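Local coordinates for BH1974 protein (Bacillus halodurans, PDB 3ON5) that belongs to the XdhC/CoxI family and probably serves the maturation of a xanthine dehydrogenase-type molybdenum enzyme, at residues 314-319 with 332-336. Numbering follows the deposited sequence.
Sequences YSPVGL and SIVAQ
Three hydrogen bonds and a set of apolar side chains tie Gly318 and its neighbours, in the loop leaving the edge strand 313-314 of the Rossmann domain, to one flank of helix 326-343. Two of the bonds form a clasp at Ser332: its OG donates to Leu319 O at 2.7 Å, lying in the carbonyl plane on a lone pair, while Leu319 N returns a longer bond to Ser332 O at 3.3 Å. That carbonyl also accepts the helical bond from Gln336 N, and the two donors arrive from opposite faces of its plane. The third bond is made by Gln336, whose CG stands anti to the backbone N (chi1 -168°) and whose extended chain carries the amide across the loop. There Gln336 OE1 accepts from Gly318 N at 2.8 Å, with the donor well above the carbonyl plane rather than on a lone pair. On the other side of this amide, Tyr314 CD2 lies 3.6 Å from Gln336 NE2, ring and amide planes being 56° apart. An alanine in place of Gln336 would probably leave Gly318 N without this acceptor and open a gap beside the tyrosine ring. Gly318 has a positive phi (80°), a conformation that favours glycine. Apolar contacts continue along the helix: Leu319 CD1 meets Ala335 CB at 3.7 Å, and Val317 CG1 reaches Ile333 CG1 at 3.9 Å. Within the parallel sheet, Tyr314 pairs through its backbone with strand 290-293, and Tyr290 OH also binds Gln336 OE1. Ile333 and Val317 both rest on Leu267 of strand 265-268, Ile333 and Val334 touch helix 211-221, and Leu319 and Ala335 pack against Ile321 and Ile331 of the second subunit, respectively.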
loop_
_atom_site.group_PDB
_atom_site.type_symbol
_atom_site.label_atom_id
_atom_site.label_comp_id
_atom_site.label_asym_id
_atom_site.label_seq_id
_atom_site.Cartn_x
_atom_site.Cartn_y
_atom_site.Cartn_z
ATOM N N TYR A 314 -6.680 -29.041 -33.630
ATOM C CA TYR A 314 -7.753 -28.143 -33.228
ATOM C C TYR A 314 -7.749 -26.935 -34.141
ATOM O O TYR A 314 -6.871 -26.073 -34.055
ATOM C CB TYR A 314 -7.604 -27.742 -31.747
ATOM C CG TYR A 314 -7.798 -28.890 -30.781
ATOM C CD1 TYR A 314 -6.764 -29.781 -30.506
ATOM C CD2 TYR A 314 -8.999 -29.059 -30.103
ATOM C CE1 TYR A 314 -6.940 -30.845 -29.620
ATOM C CE2 TYR A 314 -9.187 -30.118 -29.213
ATOM C CZ TYR A 314 -8.159 -31.017 -28.984
ATOM O OH TYR A 314 -8.358 -32.071 -28.126
ATOM N N SER A 315 -8.678 -26.930 -35.089
ATOM C CA SER A 315 -8.867 -25.817 -36.012
ATOM C C SER A 315 -10.360 -25.707 -36.303
ATOM O O SER A 315 -10.951 -26.702 -36.729
ATOM C CB SER A 315 -8.036 -25.953 -37.285
ATOM O OG SER A 315 -7.929 -24.703 -37.951
ATOM N N PRO A 316 -11.013 -24.565 -35.948
ATOM C CA PRO A 316 -10.430 -23.310 -35.425
ATOM C C PRO A 316 -9.930 -23.501 -33.997
ATOM O O PRO A 316 -10.427 -24.353 -33.243
ATOM C CB PRO A 316 -11.596 -22.307 -35.514
ATOM C CG PRO A 316 -12.585 -22.934 -36.449
ATOM C CD PRO A 316 -12.457 -24.400 -36.180
ATOM N N VAL A 317 -8.895 -22.750 -33.649
ATOM C CA VAL A 317 -8.279 -22.933 -32.358
ATOM C C VAL A 317 -9.156 -22.243 -31.261
ATOM O O VAL A 317 -9.896 -21.294 -31.549
ATOM C CB VAL A 317 -6.820 -22.430 -32.400
ATOM C CG1 VAL A 317 -6.719 -20.913 -32.458
ATOM C CG2 VAL A 317 -6.009 -22.998 -31.255
ATOM N N GLY A 318 -9.111 -22.812 -30.054
ATOM C CA GLY A 318 -9.851 -22.336 -28.897
ATOM C C GLY A 318 -11.310 -22.749 -28.843
ATOM O O GLY A 318 -11.876 -23.236 -29.835
ATOM N N LEU A 319 -11.940 -22.526 -27.674
ATOM C CA LEU A 319 -13.359 -22.804 -27.456
ATOM C C LEU A 319 -14.210 -21.846 -28.290
ATOM O O LEU A 319 -13.767 -20.716 -28.566
ATOM C CB LEU A 319 -13.729 -22.699 -25.969
ATOM C CG LEU A 319 -12.945 -23.568 -24.990
ATOM C CD1 LEU A 319 -13.537 -23.442 -23.611
ATOM C CD2 LEU A 319 -12.943 -25.033 -25.411
ATOM N N SER A 332 -9.669 -17.727 -25.239
ATOM C CA SER A 332 -10.296 -18.876 -25.888
ATOM C C SER A 332 -9.315 -20.051 -26.001
ATOM O O SER A 332 -9.687 -21.186 -25.709
ATOM C CB SER A 332 -10.797 -18.466 -27.265
ATOM O OG SER A 332 -11.380 -19.572 -27.922
ATOM N N ILE A 333 -8.054 -19.765 -26.351
ATOM C CA ILE A 333 -7.035 -20.791 -26.530
ATOM C C ILE A 333 -6.620 -21.335 -25.163
ATOM O O ILE A 333 -6.590 -22.551 -25.005
ATOM C CB ILE A 333 -5.821 -20.256 -27.344
ATOM C CG1 ILE A 333 -6.261 -19.835 -28.768
ATOM C CG2 ILE A 333 -4.723 -21.313 -27.425
ATOM C CD1 ILE A 333 -5.326 -18.908 -29.448
ATOM N N VAL A 334 -6.337 -20.461 -24.178
ATOM C CA VAL A 334 -5.905 -20.886 -22.835
ATOM C C VAL A 334 -7.050 -21.701 -22.172
ATOM O O VAL A 334 -6.770 -22.747 -21.579
ATOM C CB VAL A 334 -5.432 -19.713 -21.955
ATOM C CG1 VAL A 334 -4.914 -20.227 -20.628
ATOM C CG2 VAL A 334 -4.317 -18.947 -22.652
ATOM N N ALA A 335 -8.324 -21.282 -22.363
ATOM C CA ALA A 335 -9.524 -22.005 -21.902
ATOM C C ALA A 335 -9.528 -23.440 -22.452
ATOM O O ALA A 335 -9.641 -24.393 -21.679
ATOM C CB ALA A 335 -10.777 -21.265 -22.333
ATOM N N GLN A 336 -9.289 -23.586 -23.774
ATOM C CA GLN A 336 -9.184 -24.882 -24.457
ATOM C C GLN A 336 -8.035 -25.713 -23.901
ATOM O O GLN A 336 -8.187 -26.918 -23.745
ATOM C CB GLN A 336 -8.982 -24.681 -25.964
ATOM C CG GLN A 336 -9.144 -25.955 -26.793
ATOM C CD GLN A 336 -9.135 -25.624 -28.250
ATOM O OE1 GLN A 336 -8.172 -25.076 -28.778
ATOM N NE2 GLN A 336 -10.228 -25.894 -28.927
#